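PDB 6UI5: 2-polyprenyl-6-methoxyphenol hydroxylase-like FAD-dependent oxidoreductase, which binds flavin-adenine dinucleotide and probably acts as an FAD-dependent oxidoreductase of the Rossmann-type flavoprotein class. Local coordinates for residues Arg178-Asp183 with His259-Tyr264. Numbering follows the deposited sequence.
Sequences RGIVGD and HWLQHY. With FAD (flavin-adenine dinucleotide), chain C.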
ATOM      1  N   ARG A 178     -10.424  15.124 -15.891  1.00 69.40           N
ATOM      2  CA  ARG A 178     -10.764  16.329 -16.638  1.00 72.01           C
ATOM      3  C   ARG A 178     -11.512  17.292 -15.733  1.00 71.24           C
ATOM      4  O   ARG A 178     -12.253  16.881 -14.832  1.00 66.47           O
ATOM      5  CB  ARG A 178     -11.663  16.019 -17.827  1.00 67.93           C
ATOM      6  CG  ARG A 178     -12.973  15.427 -17.339  1.00 66.31           C
ATOM      7  CD  ARG A 178     -12.956  13.937 -17.417  1.00 56.63           C
ATOM      8  NE  ARG A 178     -13.036  13.570 -18.813  1.00 93.17           N
ATOM      9  CZ  ARG A 178     -12.411  12.545 -19.355  1.00100.23           C
ATOM     10  NH1 ARG A 178     -11.631  11.752 -18.623  1.00105.93           N
ATOM     11  NH2 ARG A 178     -12.558  12.319 -20.651  1.00106.22           N
ATOM     12  N   GLY A 179     -11.355  18.572 -16.007  1.00 68.56           N
ATOM     13  CA  GLY A 179     -12.192  19.542 -15.344  1.00 74.15           C
ATOM     14  C   GLY A 179     -11.990  20.922 -15.913  1.00 73.11           C
ATOM     15  O   GLY A 179     -11.461  21.093 -17.012  1.00 79.26           O
ATOM     16  N   ILE A 180     -12.430  21.915 -15.154  1.00 63.71           N
ATOM     17  CA  ILE A 180     -12.051  23.287 -15.432  1.00 69.62           C
ATOM     18  C   ILE A 180     -11.698  23.940 -14.109  1.00 66.29           C
ATOM     19  O   ILE A 180     -12.012  23.430 -13.030  1.00 67.94           O
ATOM     20  CB  ILE A 180     -13.135  24.115 -16.197  1.00 73.26           C
ATOM     21  CG1 ILE A 180     -14.301  24.456 -15.287  1.00 76.54           C
ATOM     22  CG2 ILE A 180     -13.597  23.402 -17.478  1.00 66.71           C
ATOM     23  CD1 ILE A 180     -14.299  25.886 -14.855  1.00 76.37           C
ATOM     24  N   VAL A 181     -11.023  25.084 -14.217  1.00 64.07           N
ATOM     25  CA  VAL A 181     -10.482  25.801 -13.074  1.00 67.86           C
ATOM     26  C   VAL A 181     -10.400  27.264 -13.483  1.00 71.64           C
ATOM     27  O   VAL A 181     -10.435  27.591 -14.666  1.00 70.06           O
ATOM     28  CB  VAL A 181      -9.095  25.238 -12.666  1.00 67.50           C
ATOM     29  CG1 VAL A 181      -8.093  25.464 -13.786  1.00 68.84           C
ATOM     30  CG2 VAL A 181      -8.589  25.855 -11.361  1.00 59.74           C
ATOM     31  N   GLY A 182     -10.318  28.143 -12.492  1.00 74.50           N
ATOM     32  CA  GLY A 182     -10.167  29.563 -12.715  1.00 78.93           C
ATOM     33  C   GLY A 182     -10.972  30.323 -11.681  1.00 91.13           C
ATOM     34  O   GLY A 182     -11.429  29.753 -10.694  1.00 98.12           O
ATOM     35  N   ASP A 183     -11.144  31.628 -11.935  1.00 88.31           N
ATOM     36  CA  ASP A 183     -11.857  32.530 -11.033  1.00 79.75           C
ATOM     37  C   ASP A 183     -13.068  33.151 -11.726  1.00 87.58           C
ATOM     38  O   ASP A 183     -12.929  33.901 -12.701  1.00 80.03           O
ATOM     39  CB  ASP A 183     -10.939  33.624 -10.499  1.00 79.41           C
ATOM     40  CG  ASP A 183      -9.577  33.072 -10.038  1.00 87.75           C
ATOM     41  OD1 ASP A 183      -9.514  32.580  -8.891  1.00 88.22           O
ATOM     42  OD2 ASP A 183      -8.575  33.176 -10.782  1.00 85.83           O
ATOM     43  N   HIS A 259     -13.255  35.785 -15.091  1.00 98.50           N
ATOM     44  CA  HIS A 259     -11.979  36.458 -15.333  1.00 98.51           C
ATOM     45  C   HIS A 259     -11.070  35.588 -16.188  1.00 96.44           C
ATOM     46  O   HIS A 259     -10.427  36.066 -17.129  1.00101.60           O
ATOM     47  CB  HIS A 259     -11.299  36.801 -14.008  1.00 98.63           C
ATOM     48  CG  HIS A 259     -12.196  37.497 -13.038  1.00105.76           C
ATOM     49  ND1 HIS A 259     -12.514  38.834 -13.153  1.00108.14           N
ATOM     50  CD2 HIS A 259     -12.865  37.043 -11.951  1.00108.95           C
ATOM     51  CE1 HIS A 259     -13.331  39.176 -12.173  1.00111.54           C
ATOM     52  NE2 HIS A 259     -13.558  38.107 -11.428  1.00111.76           N
ATOM     53  N   TRP A 260     -11.012  34.302 -15.864  1.00 91.59           N
ATOM     54  CA  TRP A 260     -10.262  33.304 -16.609  1.00 78.68           C
ATOM     55  C   TRP A 260     -10.724  31.937 -16.115  1.00 73.26           C
ATOM     56  O   TRP A 260     -10.792  31.710 -14.915  1.00 89.03           O
ATOM     57  CB  TRP A 260      -8.736  33.479 -16.445  1.00 66.72           C
ATOM     58  CG  TRP A 260      -8.205  33.138 -15.066  1.00 82.73           C
ATOM     59  CD1 TRP A 260      -8.145  33.968 -13.987  1.00 90.84           C
ATOM     60  CD2 TRP A 260      -7.677  31.866 -14.625  1.00 84.94           C
ATOM     61  NE1 TRP A 260      -7.612  33.305 -12.908  1.00 94.99           N
ATOM     62  CE2 TRP A 260      -7.317  32.016 -13.268  1.00 94.01           C
ATOM     63  CE3 TRP A 260      -7.469  30.625 -15.244  1.00 89.85           C
ATOM     64  CZ2 TRP A 260      -6.759  30.966 -12.507  1.00 95.57           C
ATOM     65  CZ3 TRP A 260      -6.908  29.560 -14.472  1.00 90.88           C
ATOM     66  CH2 TRP A 260      -6.567  29.752 -13.127  1.00 90.52           C
ATOM     67  N   LEU A 261     -11.066  31.053 -17.040  1.00 68.49           N
ATOM     68  CA  LEU A 261     -11.308  29.661 -16.733  1.00 78.55           C
ATOM     69  C   LEU A 261     -10.623  28.835 -17.817  1.00 83.39           C
ATOM     70  O   LEU A 261     -10.250  29.356 -18.872  1.00 77.87           O
ATOM     71  CB  LEU A 261     -12.809  29.355 -16.632  1.00 93.40           C
ATOM     72  CG  LEU A 261     -13.751  30.089 -15.671  1.00104.03           C
ATOM     73  CD1 LEU A 261     -15.107  29.331 -15.686  1.00107.30           C
ATOM     74  CD2 LEU A 261     -13.195  30.244 -14.225  1.00101.32           C
ATOM     75  N   GLN A 262     -10.377  27.554 -17.522  1.00 88.46           N
ATOM     76  CA  GLN A 262      -9.587  26.724 -18.425  1.00 82.81           C
ATOM     77  C   GLN A 262     -10.061  25.284 -18.373  1.00 79.12           C
ATOM     78  O   GLN A 262     -10.221  24.733 -17.282  1.00 82.43           O
ATOM     79  CB  GLN A 262      -8.087  26.758 -18.077  1.00 79.56           C
ATOM     80  CG  GLN A 262      -7.405  28.122 -18.078  1.00 94.12           C
ATOM     81  CD  GLN A 262      -6.327  28.247 -19.128  1.00112.38           C
ATOM     82  OE1 GLN A 262      -6.551  27.946 -20.320  1.00120.85           O
ATOM     83  NE2 GLN A 262      -5.140  28.709 -18.705  1.00113.80           N
ATOM     84  N   HIS A 263     -10.238  24.663 -19.542  1.00 71.05           N
ATOM     85  CA  HIS A 263     -10.264  23.207 -19.610  1.00 65.52           C
ATOM     86  C   HIS A 263      -8.894  22.638 -19.235  1.00 71.14           C
ATOM     87  O   HIS A 263      -7.851  23.186 -19.614  1.00 72.96           O
ATOM     88  CB  HIS A 263     -10.652  22.747 -21.005  1.00 62.21           C
ATOM     89  CG  HIS A 263     -12.042  23.147 -21.380  1.00 76.97           C
ATOM     90  ND1 HIS A 263     -13.137  22.801 -20.612  1.00 80.05           N
ATOM     91  CD2 HIS A 263     -12.513  23.900 -22.406  1.00 71.39           C
ATOM     92  CE1 HIS A 263     -14.224  23.321 -21.155  1.00 78.35           C
ATOM     93  NE2 HIS A 263     -13.872  23.986 -22.245  1.00 81.79           N
ATOM     94  N   TYR A 264      -8.884  21.548 -18.468  1.00 69.12           N
ATOM     95  CA  TYR A 264      -7.644  20.821 -18.194  1.00 67.73           C
ATOM     96  C   TYR A 264      -7.916  19.323 -18.264  1.00 67.21           C
ATOM     97  O   TYR A 264      -8.997  18.857 -17.893  1.00 58.02           O
ATOM     98  CB  TYR A 264      -7.052  21.204 -16.830  1.00 65.82           C
ATOM     99  CG  TYR A 264      -7.717  20.506 -15.656  1.00 64.13           C
ATOM    100  CD1 TYR A 264      -7.301  19.242 -15.246  1.00 60.32           C
ATOM    101  CD2 TYR A 264      -8.761  21.109 -14.962  1.00 65.77           C
ATOM    102  CE1 TYR A 264      -7.910  18.594 -14.195  1.00 63.01           C
ATOM    103  CE2 TYR A 264      -9.371  20.468 -13.890  1.00 63.94           C
ATOM    104  CZ  TYR A 264      -8.941  19.206 -13.518  1.00 63.08           C
ATOM    105  OH  TYR A 264      -9.532  18.534 -12.463  1.00 64.44           O
TER
HETATM  106  PA  FAD C 601       4.257  26.026 -15.785  1.00 59.68           P
HETATM  107  O1A FAD C 601       3.507  26.531 -14.573  1.00 55.11           O
HETATM  108  O2A FAD C 601       3.276  25.301 -16.690  1.00 57.52           O
HETATM  109  O5B FAD C 601       5.124  27.244 -16.500  1.00 62.68           O
HETATM  110  C5B FAD C 601       5.748  27.025 -17.756  1.00 71.08           C
HETATM  111  C4B FAD C 601       5.957  28.411 -18.448  1.00 77.94           C
HETATM  112  O4B FAD C 601       6.661  28.337 -19.551  1.00 73.70           O
HETATM  113  C3B FAD C 601       4.591  28.991 -18.885  1.00 83.55           C
HETATM  114  O3B FAD C 601       4.589  30.328 -18.629  1.00 79.98           O
HETATM  115  C2B FAD C 601       4.542  28.728 -20.403  1.00 80.76           C
HETATM  116  O2B FAD C 601       3.526  29.639 -20.990  1.00 89.81           O
HETATM  117  C1B FAD C 601       5.763  29.034 -20.746  1.00 75.56           C
HETATM  118  N9A FAD C 601       6.255  28.440 -21.974  1.00 65.24           N
HETATM  119  C8A FAD C 601       5.953  27.218 -22.465  1.00 57.26           C
HETATM  120  N7A FAD C 601       6.680  27.029 -23.587  1.00 60.20           N
HETATM  121  C5A FAD C 601       7.447  28.130 -23.773  1.00 67.77           C
HETATM  122  C6A FAD C 601       8.376  28.477 -24.748  1.00 69.97           C
HETATM  123  N6A FAD C 601       8.952  27.915 -25.960  1.00 77.11           N
HETATM  124  N1A FAD C 601       9.001  29.656 -24.701  1.00 62.51           N
HETATM  125  C2A FAD C 601       8.745  30.520 -23.694  1.00 61.82           C
HETATM  126  N3A FAD C 601       7.846  30.174 -22.729  1.00 63.46           N
HETATM  127  C4A FAD C 601       7.197  28.989 -22.769  1.00 61.36           C
HETATM  128  N1  FAD C 601      -0.060  23.243  -7.987  1.00127.45           N
HETATM  129  C2  FAD C 601      -0.161  23.161  -6.501  1.00130.83           C
HETATM  130  O2  FAD C 601       0.798  23.254  -5.807  1.00127.15           O
HETATM  131  N3  FAD C 601      -1.503  22.963  -5.884  1.00133.20           N
HETATM  132  C4  FAD C 601      -2.682  22.856  -6.746  1.00128.31           C
HETATM  133  O4  FAD C 601      -3.763  22.700  -6.286  1.00133.82           O
HETATM  134  C4X FAD C 601      -2.542  22.941  -8.245  1.00114.62           C
HETATM  135  N5  FAD C 601      -3.743  22.821  -9.040  1.00108.58           N
HETATM  136  C5X FAD C 601      -3.634  22.886 -10.518  1.00112.73           C
HETATM  137  C6  FAD C 601      -4.801  22.764 -11.276  1.00109.90           C
HETATM  138  C7  FAD C 601      -4.733  22.828 -12.663  1.00113.14           C
HETATM  139  C7M FAD C 601      -6.144  22.664 -13.211  1.00115.16           C
HETATM  140  C8  FAD C 601      -3.508  23.019 -13.322  1.00117.89           C
HETATM  141  C8M FAD C 601      -3.532  23.081 -14.855  1.00117.06           C
HETATM  142  C9  FAD C 601      -2.331  23.141 -12.562  1.00121.32           C
HETATM  143  C9A FAD C 601      -2.379  23.071 -11.150  1.00117.47           C
HETATM  144  N10 FAD C 601      -1.122  23.188 -10.317  1.00103.20           N
HETATM  145  C10 FAD C 601      -1.239  23.131  -8.863  1.00114.38           C
HETATM  146  C1' FAD C 601       0.166  23.419 -11.001  1.00 88.92           C
HETATM  147  C2' FAD C 601       1.333  22.442 -10.776  1.00 86.31           C
HETATM  148  O2' FAD C 601       2.001  22.698  -9.596  1.00 89.25           O
HETATM  149  C3' FAD C 601       2.403  22.647 -11.846  1.00 88.27           C
HETATM  150  O3' FAD C 601       3.278  21.568 -11.752  1.00 94.40           O
HETATM  151  C4' FAD C 601       3.267  23.916 -11.696  1.00 81.21           C
HETATM  152  O4' FAD C 601       2.542  25.113 -11.724  1.00 79.59           O
HETATM  153  C5' FAD C 601       4.168  23.886 -12.937  1.00 71.08           C
HETATM  154  O5' FAD C 601       5.280  24.720 -12.773  1.00 55.95           O
HETATM  155  P   FAD C 601       6.342  24.948 -14.019  1.00 60.77           P
HETATM  156  O1P FAD C 601       7.018  26.287 -13.843  1.00 48.53           O
HETATM  157  O2P FAD C 601       7.333  23.816 -14.208  1.00 64.51           O
HETATM  158  O3P FAD C 601       5.405  24.906 -15.380  1.00 77.94           O
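Six backbone hydrogen bonds join strand 178-183 to the antiparallel segment 259-264. Gly179 and Tyr264 exchange the straightest pair: Gly179 N reaches Tyr264 O at 3.0 Å in the carbonyl plane, whereas Tyr264 N sits above the plane of the Gly179 carbonyl. Val181 and Gln262 also bond reciprocally, but with more bent bonds (138° and 133° at the hydrogens). Asp183 N then bonds Trp260 O, and at the corner of the chain His259 N closes the ladder on Asp183 O.

Both glycines meet aromatic faces. The CA of Gly182 lies 3.5 Å from the centroid of the Trp260 six-membered ring, almost on its normal, a CH-pi contact; without a side chain, Gly182 lets Trp260 O and Leu261 CD2 close in on its backbone. Tyr264, its CG held between backbone N and carbonyl carbon (chi1 80°), sets one ring face against Gly179 N and Arg178 C, with CE2 3.3 Å from Gly179 CA. The FAD methyl C7M touches the opposite face, offset toward the rim, and lies 3.5 Å from Val181 CG1. Tyr264 OH is hydrogen-bonded to Ser221 O of strand 216-225. On this same side of the sheet, Asp183 OD1 forms a salt bridge with Arg218.

On the other side, Ile180 CD1 meets Leu261 CD1 at 3.6 Å as the two chains cross obliquely, and both pack on Leu241 of helix 238-249. Ile180 CG2 lies beside ND1 of His263, whose NE2 bonds Gln240.

Strand 176-185 thus runs between strands 216-225 and 257-271 in the antiparallel sheet of the FAD-binding family region, with Val181 and Tyr264 lining the flavin pocket at the dimethylbenzene end of the isoalloxazine.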